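Local coordinates for protein metal-dependent hydrolase (Lactobacillus plantarum, PDB 2F6K) that probably catalyses a manganese-dependent decarboxylation of the aminocarboxymuconate-semialdehyde type, as a member of the amidohydrolase superfamily with a TIM-barrel fold, at residues 42-46 / 47-51; 85-88 / 89-93; 286-290 / 291-295; 170-173 / 174-178; 105-108 / 109-113. All coordinates share one frame; numbering follows the deposited sequence.

Contact 1: 42-46 / 47-51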
# COMPACT_ATOMS: atom_id res chain seq x y z
N ASN A 42 -10.23 -28.13 -29.78
CA ASN A 42 -9.21 -29.09 -30.21
C ASN A 42 -8.48 -29.64 -28.98
O ASN A 42 -8.09 -30.82 -28.95
CB ASN A 42 -8.22 -28.41 -31.16
CG ASN A 42 -7.31 -29.39 -31.85
OD1 ASN A 42 -7.76 -30.14 -32.71
ND2 ASN A 42 -6.03 -29.40 -31.48
N PHE A 43 -8.29 -28.81 -27.95
CA PHE A 43 -7.64 -29.29 -26.73
C PHE A 43 -8.52 -30.36 -26.09
O PHE A 43 -8.03 -31.35 -25.54
CB PHE A 43 -7.44 -28.15 -25.73
CG PHE A 43 -6.83 -28.60 -24.42
CD1 PHE A 43 -5.46 -28.84 -24.32
CD2 PHE A 43 -7.62 -28.77 -23.28
CE1 PHE A 43 -4.88 -29.23 -23.10
CE2 PHE A 43 -7.06 -29.16 -22.06
CZ PHE A 43 -5.69 -29.39 -21.97
N MSE A 44 -9.83 -30.14 -26.15
CA MSE A 44 -10.79 -31.08 -25.57
C MSE A 44 -10.75 -32.44 -26.27
O MSE A 44 -10.78 -33.47 -25.61
CB MSE A 44 -12.20 -30.49 -25.64
CG MSE A 44 -12.43 -29.37 -24.64
SE MSE A 44 -14.11 -28.45 -24.91
CE MSE A 44 -15.31 -29.85 -24.34
N ARG A 45 -10.69 -32.44 -27.60
CA ARG A 45 -10.62 -33.70 -28.33
C ARG A 45 -9.32 -34.44 -27.99
O ARG A 45 -9.32 -35.64 -27.74
CB ARG A 45 -10.70 -33.48 -29.84
CG ARG A 45 -12.02 -32.91 -30.33
CD ARG A 45 -12.05 -32.77 -31.85
NE ARG A 45 -12.31 -31.40 -32.28
CZ ARG A 45 -11.39 -30.59 -32.78
NH1 ARG A 45 -10.15 -31.02 -32.92
NH2 ARG A 45 -11.70 -29.35 -33.13
N ASP A 46 -8.22 -33.70 -27.96
CA ASP A 46 -6.91 -34.29 -27.67
C ASP A 46 -6.69 -34.73 -26.23
O ASP A 46 -5.72 -35.42 -25.94
CB ASP A 46 -5.79 -33.31 -28.06
CG ASP A 46 -5.78 -32.99 -29.54
OD1 ASP A 46 -6.29 -33.80 -30.34
OD2 ASP A 46 -5.24 -31.92 -29.90
N ASN A 47 -7.59 -34.35 -25.32
CA ASN A 47 -7.42 -34.72 -23.92
C ASN A 47 -8.63 -35.39 -23.28
O ASN A 47 -8.78 -35.37 -22.05
CB ASN A 47 -7.02 -33.49 -23.12
CG ASN A 47 -5.63 -33.01 -23.48
OD1 ASN A 47 -4.63 -33.58 -23.03
ND2 ASN A 47 -5.55 -31.97 -24.32
N ASP A 48 -9.47 -35.99 -24.11
CA ASP A 48 -10.66 -36.70 -23.64
C ASP A 48 -11.55 -35.86 -22.71
O ASP A 48 -11.99 -36.32 -21.65
CB ASP A 48 -10.24 -38.01 -22.96
CG ASP A 48 -11.40 -38.98 -22.79
OD1 ASP A 48 -12.25 -39.06 -23.71
OD2 ASP A 48 -11.46 -39.68 -21.75
N ILE A 49 -11.82 -34.64 -23.14
CA ILE A 49 -12.69 -33.74 -22.39
C ILE A 49 -13.96 -33.61 -23.20
O ILE A 49 -13.92 -33.17 -24.35
CB ILE A 49 -12.05 -32.36 -22.21
CG1 ILE A 49 -10.76 -32.51 -21.39
CG2 ILE A 49 -13.02 -31.42 -21.51
CD1 ILE A 49 -10.01 -31.20 -21.19
N SER A 50 -15.09 -34.01 -22.62
CA SER A 50 -16.35 -33.95 -23.35
C SER A 50 -17.10 -32.66 -23.09
O SER A 50 -17.98 -32.29 -23.85
CB SER A 50 -17.25 -35.13 -22.99
OG SER A 50 -17.61 -35.09 -21.62
N TYR A 51 -16.76 -31.97 -22.00
CA TYR A 51 -17.48 -30.74 -21.69
C TYR A 51 -16.64 -29.77 -20.88
O TYR A 51 -15.98 -30.15 -19.91
CB TYR A 51 -18.75 -31.10 -20.90
CG TYR A 51 -19.78 -29.99 -20.83
CD1 TYR A 51 -20.51 -29.62 -21.96
CD2 TYR A 51 -20.03 -29.32 -19.63
CE1 TYR A 51 -21.47 -28.63 -21.90
CE2 TYR A 51 -21.00 -28.32 -19.56
CZ TYR A 51 -21.72 -27.98 -20.70
OH TYR A 51 -22.68 -27.00 -20.64

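Contact 2: 85-88 / 89-93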
# COMPACT_ATOMS: atom_id res chain seq x y z
N GLN A 85 -24.65 -21.93 -27.30
CA GLN A 85 -25.66 -22.19 -28.31
C GLN A 85 -25.05 -22.82 -29.56
O GLN A 85 -25.70 -23.58 -30.26
CB GLN A 85 -26.40 -20.91 -28.70
CG GLN A 85 -27.28 -20.34 -27.61
CD GLN A 85 -27.84 -18.96 -27.96
OE1 GLN A 85 -28.56 -18.36 -27.17
NE2 GLN A 85 -27.49 -18.46 -29.14
N GLN A 86 -23.79 -22.50 -29.84
CA GLN A 86 -23.13 -23.04 -31.01
C GLN A 86 -22.58 -24.45 -30.74
O GLN A 86 -22.54 -25.29 -31.64
CB GLN A 86 -22.01 -22.10 -31.44
CG GLN A 86 -21.47 -22.40 -32.82
CD GLN A 86 -20.45 -21.37 -33.31
OE1 GLN A 86 -20.22 -20.34 -32.67
NE2 GLN A 86 -19.83 -21.65 -34.46
N TYR A 87 -22.15 -24.72 -29.51
CA TYR A 87 -21.63 -26.03 -29.15
C TYR A 87 -22.28 -26.52 -27.85
O TYR A 87 -21.61 -26.74 -26.85
CB TYR A 87 -20.12 -25.98 -28.97
CG TYR A 87 -19.39 -25.42 -30.16
CD1 TYR A 87 -19.24 -24.05 -30.32
CD2 TYR A 87 -18.89 -26.25 -31.16
CE1 TYR A 87 -18.62 -23.51 -31.45
CE2 TYR A 87 -18.27 -25.74 -32.30
CZ TYR A 87 -18.14 -24.36 -32.43
OH TYR A 87 -17.54 -23.82 -33.54
N PRO A 88 -23.61 -26.71 -27.88
CA PRO A 88 -24.38 -27.17 -26.72
C PRO A 88 -23.78 -28.37 -25.99
O PRO A 88 -23.86 -28.48 -24.77
CB PRO A 88 -25.75 -27.52 -27.32
CG PRO A 88 -25.83 -26.63 -28.54
CD PRO A 88 -24.43 -26.73 -29.10
N ASP A 89 -23.17 -29.28 -26.74
CA ASP A 89 -22.59 -30.46 -26.14
C ASP A 89 -21.14 -30.37 -25.69
O ASP A 89 -20.68 -31.23 -24.95
CB ASP A 89 -22.77 -31.65 -27.08
CG ASP A 89 -24.24 -31.94 -27.37
OD1 ASP A 89 -25.01 -32.14 -26.41
OD2 ASP A 89 -24.61 -31.97 -28.57
N GLN A 90 -20.41 -29.34 -26.13
CA GLN A 90 -19.01 -29.18 -25.73
C GLN A 90 -18.77 -28.01 -24.79
O GLN A 90 -17.95 -28.11 -23.88
CB GLN A 90 -18.10 -28.98 -26.95
CG GLN A 90 -17.81 -30.22 -27.76
CD GLN A 90 -18.97 -30.61 -28.63
OE1 GLN A 90 -19.41 -29.84 -29.48
NE2 GLN A 90 -19.47 -31.82 -28.42
N LEU A 91 -19.49 -26.91 -25.00
CA LEU A 91 -19.27 -25.72 -24.20
C LEU A 91 -20.43 -25.11 -23.42
O LEU A 91 -21.54 -24.95 -23.94
CB LEU A 91 -18.68 -24.63 -25.08
CG LEU A 91 -17.49 -25.01 -25.95
CD1 LEU A 91 -17.10 -23.83 -26.82
CD2 LEU A 91 -16.33 -25.42 -25.06
N GLY A 92 -20.13 -24.74 -22.19
CA GLY A 92 -21.09 -24.07 -21.32
C GLY A 92 -20.34 -22.86 -20.78
O GLY A 92 -19.17 -22.64 -21.14
N TYR A 93 -20.96 -22.07 -19.92
CA TYR A 93 -20.26 -20.92 -19.40
C TYR A 93 -20.81 -20.38 -18.09
O TYR A 93 -21.98 -20.59 -17.75
CB TYR A 93 -20.25 -19.78 -20.41
CG TYR A 93 -21.52 -18.95 -20.44
CD1 TYR A 93 -22.72 -19.49 -20.94
CD2 TYR A 93 -21.53 -17.63 -19.99
CE1 TYR A 93 -23.89 -18.72 -20.99
CE2 TYR A 93 -22.69 -16.86 -20.04
CZ TYR A 93 -23.86 -17.40 -20.54
OH TYR A 93 -25.00 -16.62 -20.61
O HOH W 1 -23.85 -26.08 -23.32

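Contact 3: 286-290 / 291-295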
# COMPACT_ATOMS: atom_id res chain seq x y z
N ASP A 286 -0.31 -42.43 -8.14
CA ASP A 286 -0.55 -43.50 -7.17
C ASP A 286 -1.20 -42.91 -5.93
O ASP A 286 -1.47 -43.62 -4.96
CB ASP A 286 0.76 -44.15 -6.71
CG ASP A 286 1.38 -45.03 -7.76
OD1 ASP A 286 2.55 -45.44 -7.55
OD2 ASP A 286 0.71 -45.33 -8.77
N LEU A 287 -1.41 -41.60 -5.95
CA LEU A 287 -1.99 -40.92 -4.79
C LEU A 287 -3.51 -40.89 -4.81
O LEU A 287 -4.14 -40.43 -3.87
CB LEU A 287 -1.44 -39.50 -4.71
CG LEU A 287 0.07 -39.47 -4.54
CD1 LEU A 287 0.59 -38.05 -4.58
CD2 LEU A 287 0.43 -40.15 -3.22
N LEU A 288 -4.10 -41.39 -5.90
CA LEU A 288 -5.54 -41.42 -6.03
C LEU A 288 -6.02 -42.78 -6.51
O LEU A 288 -5.40 -43.39 -7.38
CB LEU A 288 -6.00 -40.36 -7.04
CG LEU A 288 -5.62 -38.91 -6.80
CD1 LEU A 288 -6.25 -38.05 -7.88
CD2 LEU A 288 -6.09 -38.46 -5.44
N THR A 289 -7.13 -43.26 -5.94
CA THR A 289 -7.71 -44.54 -6.33
C THR A 289 -8.47 -44.27 -7.63
O THR A 289 -8.77 -43.12 -7.94
CB THR A 289 -8.73 -45.05 -5.29
OG1 THR A 289 -9.93 -44.26 -5.37
CG2 THR A 289 -8.16 -44.92 -3.88
N ASN A 290 -8.78 -45.33 -8.38
CA ASN A 290 -9.51 -45.17 -9.63
C ASN A 290 -10.86 -44.50 -9.41
O ASN A 290 -11.35 -43.77 -10.28
CB ASN A 290 -9.72 -46.52 -10.32
CG ASN A 290 -8.42 -47.17 -10.73
OD1 ASN A 290 -7.53 -46.51 -11.27
ND2 ASN A 290 -8.31 -48.47 -10.50
N GLU A 291 -11.47 -44.76 -8.26
CA GLU A 291 -12.77 -44.17 -7.95
C GLU A 291 -12.64 -42.64 -7.81
O GLU A 291 -13.47 -41.88 -8.33
CB GLU A 291 -13.34 -44.77 -6.67
CG GLU A 291 -14.74 -44.29 -6.33
CD GLU A 291 -15.35 -45.01 -5.12
OE1 GLU A 291 -14.66 -45.85 -4.49
OE2 GLU A 291 -16.53 -44.74 -4.81
N GLN A 292 -11.59 -42.20 -7.13
CA GLN A 292 -11.35 -40.78 -6.94
C GLN A 292 -11.01 -40.09 -8.27
O GLN A 292 -11.47 -38.98 -8.53
CB GLN A 292 -10.22 -40.58 -5.93
CG GLN A 292 -10.50 -41.28 -4.62
CD GLN A 292 -9.35 -41.16 -3.64
OE1 GLN A 292 -8.20 -41.47 -3.96
NE2 GLN A 292 -9.67 -40.73 -2.42
N LYS A 293 -10.23 -40.77 -9.12
CA LYS A 293 -9.89 -40.21 -10.42
C LYS A 293 -11.15 -40.02 -11.26
O LYS A 293 -11.29 -39.03 -11.97
CB LYS A 293 -8.91 -41.11 -11.16
CG LYS A 293 -7.59 -41.26 -10.43
CD LYS A 293 -6.57 -42.05 -11.23
CE LYS A 293 -5.31 -42.25 -10.42
NZ LYS A 293 -4.22 -42.93 -11.17
N GLN A 294 -12.07 -40.98 -11.16
CA GLN A 294 -13.33 -40.94 -11.90
C GLN A 294 -14.22 -39.81 -11.37
O GLN A 294 -14.90 -39.13 -12.15
CB GLN A 294 -14.04 -42.28 -11.74
CG GLN A 294 -15.24 -42.48 -12.65
CD GLN A 294 -14.88 -42.38 -14.13
OE1 GLN A 294 -13.71 -42.29 -14.51
NE2 GLN A 294 -15.90 -42.39 -14.98
N ALA A 295 -14.23 -39.62 -10.05
CA ALA A 295 -15.06 -38.59 -9.42
C ALA A 295 -14.57 -37.20 -9.78
O ALA A 295 -15.36 -36.33 -10.16
CB ALA A 295 -15.03 -38.77 -7.90
O HOH W 2 -4.96 -45.47 -9.07
O HOH W 3 -11.08 -43.87 -12.92

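Contact 4: 170-173 / 174-178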
# COMPACT_ATOMS: atom_id res chain seq x y z
N PRO A 170 5.99 -13.42 -11.15
CA PRO A 170 4.64 -13.42 -11.73
C PRO A 170 3.57 -13.61 -10.65
O PRO A 170 3.72 -14.41 -9.73
CB PRO A 170 4.70 -14.58 -12.73
CG PRO A 170 6.13 -14.54 -13.19
CD PRO A 170 6.88 -14.34 -11.89
N VAL A 171 2.50 -12.83 -10.77
CA VAL A 171 1.39 -12.84 -9.81
C VAL A 171 0.73 -14.20 -9.58
O VAL A 171 0.40 -14.55 -8.45
CB VAL A 171 0.31 -11.83 -10.24
CG1 VAL A 171 -0.88 -11.89 -9.28
CG2 VAL A 171 0.91 -10.43 -10.26
N PRO A 172 0.51 -14.98 -10.65
CA PRO A 172 -0.13 -16.29 -10.51
C PRO A 172 0.64 -17.32 -9.66
O PRO A 172 0.03 -18.25 -9.12
CB PRO A 172 -0.29 -16.77 -11.96
CG PRO A 172 -0.44 -15.49 -12.71
CD PRO A 172 0.64 -14.63 -12.08
N LEU A 173 1.95 -17.14 -9.54
CA LEU A 173 2.78 -18.07 -8.77
C LEU A 173 2.59 -18.02 -7.25
O LEU A 173 2.63 -19.05 -6.60
CB LEU A 173 4.25 -17.86 -9.11
CG LEU A 173 4.67 -18.09 -10.57
CD1 LEU A 173 6.18 -17.93 -10.69
CD2 LEU A 173 4.26 -19.48 -11.02
N LEU A 174 2.40 -16.83 -6.69
CA LEU A 174 2.21 -16.71 -5.25
C LEU A 174 1.04 -15.77 -4.92
O LEU A 174 0.27 -16.01 -3.98
CB LEU A 174 3.49 -16.19 -4.59
CG LEU A 174 3.38 -15.86 -3.10
CD1 LEU A 174 3.18 -17.14 -2.30
CD2 LEU A 174 4.62 -15.12 -2.63
N GLY A 175 0.92 -14.69 -5.69
CA GLY A 175 -0.15 -13.73 -5.47
C GLY A 175 -1.55 -14.31 -5.53
O GLY A 175 -2.37 -14.07 -4.64
N PHE A 176 -1.83 -15.07 -6.58
CA PHE A 176 -3.15 -15.67 -6.71
C PHE A 176 -3.51 -16.47 -5.46
O PHE A 176 -4.61 -16.33 -4.93
CB PHE A 176 -3.20 -16.58 -7.94
CG PHE A 176 -3.46 -15.85 -9.23
CD1 PHE A 176 -3.62 -14.46 -9.25
CD2 PHE A 176 -3.58 -16.55 -10.43
CE1 PHE A 176 -3.88 -13.79 -10.45
CE2 PHE A 176 -3.84 -15.89 -11.63
CZ PHE A 176 -3.99 -14.52 -11.65
N PHE A 177 -2.59 -17.31 -4.99
CA PHE A 177 -2.87 -18.11 -3.82
C PHE A 177 -3.12 -17.28 -2.58
O PHE A 177 -4.03 -17.57 -1.80
CB PHE A 177 -1.74 -19.09 -3.55
CG PHE A 177 -1.84 -20.35 -4.36
CD1 PHE A 177 -1.39 -21.56 -3.85
CD2 PHE A 177 -2.41 -20.33 -5.63
CE1 PHE A 177 -1.51 -22.74 -4.58
CE2 PHE A 177 -2.53 -21.51 -6.37
CZ PHE A 177 -2.08 -22.71 -5.84
N MSE A 178 -2.33 -16.24 -2.39
CA MSE A 178 -2.52 -15.39 -1.23
C MSE A 178 -3.91 -14.76 -1.30
O MSE A 178 -4.61 -14.67 -0.29
CB MSE A 178 -1.44 -14.32 -1.16
CG MSE A 178 -0.03 -14.88 -1.00
SE MSE A 178 1.33 -13.54 -0.59
CE MSE A 178 1.27 -12.53 -2.24

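Contact 5: 105-108 / 109-113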
# COMPACT_ATOMS: atom_id res chain seq x y z
N ALA A 105 -24.85 -5.55 -10.81
CA ALA A 105 -24.48 -6.95 -10.74
C ALA A 105 -25.73 -7.78 -10.45
O ALA A 105 -25.90 -8.87 -11.00
CB ALA A 105 -23.44 -7.16 -9.65
N VAL A 106 -26.59 -7.28 -9.57
CA VAL A 106 -27.83 -7.97 -9.21
C VAL A 106 -28.61 -8.21 -10.50
O VAL A 106 -29.20 -9.28 -10.70
CB VAL A 106 -28.69 -7.10 -8.25
CG1 VAL A 106 -30.14 -7.58 -8.24
CG2 VAL A 106 -28.13 -7.16 -6.84
N LYS A 107 -28.59 -7.22 -11.37
CA LYS A 107 -29.27 -7.28 -12.65
C LYS A 107 -28.64 -8.34 -13.56
O LYS A 107 -29.35 -9.09 -14.23
CB LYS A 107 -29.23 -5.89 -13.30
CG LYS A 107 -29.94 -5.78 -14.64
CD LYS A 107 -28.93 -5.50 -15.75
CE LYS A 107 -29.53 -4.69 -16.89
NZ LYS A 107 -28.49 -3.90 -17.61
N THR A 108 -27.31 -8.40 -13.58
CA THR A 108 -26.61 -9.37 -14.42
C THR A 108 -26.86 -10.81 -13.97
O THR A 108 -26.95 -11.72 -14.80
CB THR A 108 -25.10 -9.11 -14.44
OG1 THR A 108 -24.85 -7.82 -15.00
CG2 THR A 108 -24.39 -10.16 -15.30
N VAL A 109 -26.96 -11.00 -12.65
CA VAL A 109 -27.22 -12.33 -12.10
C VAL A 109 -28.59 -12.85 -12.55
O VAL A 109 -28.69 -13.95 -13.09
CB VAL A 109 -27.18 -12.31 -10.55
CG1 VAL A 109 -27.58 -13.68 -10.00
CG2 VAL A 109 -25.79 -11.93 -10.07
N GLN A 110 -29.63 -12.05 -12.35
CA GLN A 110 -30.99 -12.43 -12.74
C GLN A 110 -31.06 -12.76 -14.22
O GLN A 110 -31.57 -13.80 -14.62
CB GLN A 110 -31.97 -11.29 -12.43
CG GLN A 110 -31.91 -10.79 -10.99
CD GLN A 110 -32.79 -9.58 -10.75
OE1 GLN A 110 -32.78 -8.62 -11.52
NE2 GLN A 110 -33.53 -9.61 -9.66
N GLN A 111 -30.55 -11.85 -15.03
CA GLN A 111 -30.57 -12.04 -16.47
C GLN A 111 -29.77 -13.25 -16.93
O GLN A 111 -30.26 -14.09 -17.69
CB GLN A 111 -30.04 -10.77 -17.13
CG GLN A 111 -30.12 -10.77 -18.63
CD GLN A 111 -29.30 -9.64 -19.22
OE1 GLN A 111 -29.31 -8.51 -18.71
NE2 GLN A 111 -28.60 -9.93 -20.31
N ALA A 112 -28.52 -13.35 -16.47
CA ALA A 112 -27.62 -14.44 -16.84
C ALA A 112 -28.18 -15.82 -16.52
O ALA A 112 -28.17 -16.72 -17.36
CB ALA A 112 -26.27 -14.26 -16.14
N LEU A 113 -28.66 -15.97 -15.29
CA LEU A 113 -29.21 -17.24 -14.84
C LEU A 113 -30.64 -17.52 -15.29
O LEU A 113 -30.95 -18.64 -15.69
CB LEU A 113 -29.12 -17.34 -13.31
CG LEU A 113 -27.68 -17.22 -12.77
CD1 LEU A 113 -27.67 -17.45 -11.27
CD2 LEU A 113 -26.79 -18.25 -13.45

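Contact 1: 42-46 / 47-51
The ring of Phe43 lies under the side-chain amide of Asn47. ND2 of Asn47 sits over one face, 3.0 Å above the ring plane and displaced toward the rim. Its closest ring atoms are CD1 and CE1. The amide and ring planes are 38° apart, so this is neither a flat stack nor an upright one. The same ND2 donates to the backbone O of Phe43 at 2.8 Å, and this bond runs close to the amide plane. One nitrogen therefore serves the carbonyl and covers the ring. Phe43 CG is anti to the backbone N (chi1 177°), which places the ring beside its own carbonyl and within reach of the amide. Ile49 meets the ring obliquely through CD1, 3.7 Å from Phe43 CE2. With the ring of Phe43 gone, as in an alanine, the Asn47 amide would probably lose its cover and a gap would open beside Ile49 CD1.

Met44, a selenomethionine, packs at about a right angle to Ile49. Its CG is 3.8 Å from Ile49 CG2. The chain bends at chi3 (71°) and brings CE to 3.5 Å from Tyr51 N. Met44 O takes a nearly straight bond from Ile49 N at 2.9 Å and a weak one from Asn47 N.

Arg276 NH1 donates to Asp46 O and more weakly to Asn47 OD1. Phe43 also rests on Leu272 and Ser275 of helix 272-284. This tight turn from helix 37-46 into strand 49-55 is typical of an alpha-to-beta connection in a TIM barrel.

Contact 2: 85-88 / 89-93
The ring of Tyr87 has Gln90 OE1 at its edge, near the ring plane, 4.0 Å from Tyr87 CD2. The amide of Gln90 is turned 75° from the ring. Its chain bends at chi2 (76°), which folds OE1 back toward Tyr87. Leu91 lies alongside Tyr87 and points the same way. Its CD1 is 4.1 Å from Tyr87 CD1 and approaches obliquely. These side-chain contacts are loose.

The firmer hold is in the backbone. Tyr87 O accepts two bonds. Leu91 N comes almost straight on, at 2.8 Å. Gln90 N comes from above the carbonyl plane, at 3.0 Å. Tyr87 is the first residue to leave helical geometry after helix 66-86, and its carbonyl ties the helix end to the start of strand 91-95. A water closes the turn by donating to Pro88 O at 2.8 Å and to Leu91 O at 2.6 Å.

Tyr87 also touches Gln38 and Leu41 of helix 37-46, and Leu91 touches Met44 there. The turn belongs to the beta-alpha-beta unit of strand 49-55, helix 66-86 and strand 91-95. Its chemistry implies a turn set mainly by one doubly bonded carbonyl and one bridging water, with the side chains adding a loose oxygen-to-ring-edge contact and one apolar touch.

Contact 3: 286-290 / 291-295
Thr289 and Gln292 meet in a capping box at the start of helix 290-306. Two hydrogen bonds run in opposite senses between them. Gln292 N donates to Thr289 OG1 at 3.2 Å, and Thr289 N donates to Gln292 OE1 at 2.9 Å. The second bond is nearly straight, at 169°, and its donor is tilted 18° from the plane of the side-chain carbonyl. Thr289 OG1 sits between the backbone N and the carbonyl carbon (chi1 73°), and this position turns it toward the first turn of the helix. The Gln292 side chain reaches back past OG1, with its CG 3.1 Å from that oxygen. Thr289 CG2 lies beside Gln292 OE1.

The backbone bonds begin the regular helix. Lys293 N donates to Thr289 O, and Gln294 N donates to Asn290 O.

The apolar packing is lighter. Lys293 is extended, and its CG lies 3.9 Å from Leu288 CB. Leu288 itself is buried and touches Ile296 further along the helix and Met253 in a loop.

The charged end of Lys293 has its main partners outside the segments. NZ donates to Ala283 O and Thr285 O, so the lysine ties the new helix to the end of helix 272-284 and the residue after it.

Two waters bridge the surface. One donates to Asn290 O and weakly to Gln294 OE1. The other donates to Leu288 O at 2.7 Å and weakly accepts from Lys293 NZ, at 3.4 Å.

Contact 4: 170-173 / 174-178
Val171 O accepts a hydrogen bond from Phe176 N at 3.0 Å. The donor is tilted 31° from the carbonyl plane. Gly175 N is also near this oxygen, at 2.8 Å. Phe176 N thus reaches the carbonyl five residues back, a pi-type helical bond. It lies in the weakly bonded first turn of helix 171-189, in a TIM-barrel protein of the amidohydrolase family.

The ring of Phe176 carries the side-chain contact. Pro172 lies alongside it and points the same way. Pro172 CA stands over one face and makes a CH-pi contact, 3.8 Å from the ring centroid and 25° off the normal. The proline ring continues this cover outward, with its CB close to Phe176 CD2. Val171 crosses Phe176 at about a right angle. Its CG1 is anti to the backbone N (chi1 177°) and meets Phe176 CE1 obliquely at 3.7 Å. Both neighbours come from the same side of the ring plane, the proline over CD2 and CE2 and the valine near CD1 and CE1.

Phe176 also touches Ser58 and Pro155, and its side chain is about 6 Å from the bound manganese. The turn therefore packs close to the metal site of His7, His9, His154 and Asp266. It also lies at a subunit interface. Arg216 of the second subunit donates through NE to Pro172 O, and Met182 of that subunit packs on Leu174. Further out along the CD2-CE2 side of the ring, Pro172 CG is 3.6 Å from Phe176 CE2.

Contact 5: 105-108 / 109-113
Gln110 reaches back along helix 102-114 toward Val106, one turn earlier. The helix is the middle of the beta-alpha-beta unit of strand 91-95, helix 102-114 and strand 120-124. Gln110 CB is 3.8 Å from Val106 O. CG comes closer to the same oxygen, at 3.1 Å. CG is anti to the carbonyl carbon (chi1 -53°), and the chain then runs on extended. CD passes Val106 CG1 at 4.2 Å, and the two side chains meet at a slant. OE1 lies near Lys107 CA. NE2 ends beside Val106 CG1 and makes a weak hydrogen bond to Glu143 of helix 138-145. Cut back to an alanine, Gln110 would lose the carbons beside Val106 CG1, and Glu143 would probably be left without this weak partner.

Regular helical bonds hold the backbone. Val109 N donates to Ala105 O, Gln110 N to Val106 O, Gln111 N to Lys107 O and Ala112 N to Thr108 O. The amide of Gln111 is used beyond the segments, where NE2 donates to Asp116.

Ala105 and Val109 face helix 138-145, on Val140 and Leu144. Side-chain carbons also come close to the carbonyls one turn back: Val109 CG2 is 3.2 Å from Ala105 O, and Ala112 CB is 3.0 Å from Thr108 O.

Contact 4 is the buried one. Contacts 1 and 5 are partly buried, and contacts 2 and 3 lie at the surface. Contacts 1 and 2 touch, where Met44 CE reaches Gln90 O, and both lead from a helix into neighbouring strands of the barrel sheet. Contacts 2 and 5 follow in the chain through strand 91-95 and helix 102-114, but do not touch. The chemistry differs with place. The surface turns rely on carbonyls, a capping box and water. Contact 4 rests on ring packing near the metal and the second subunit. Contact 5 is plain helix, and contact 1 mixes an amide over a ring with apolar packing.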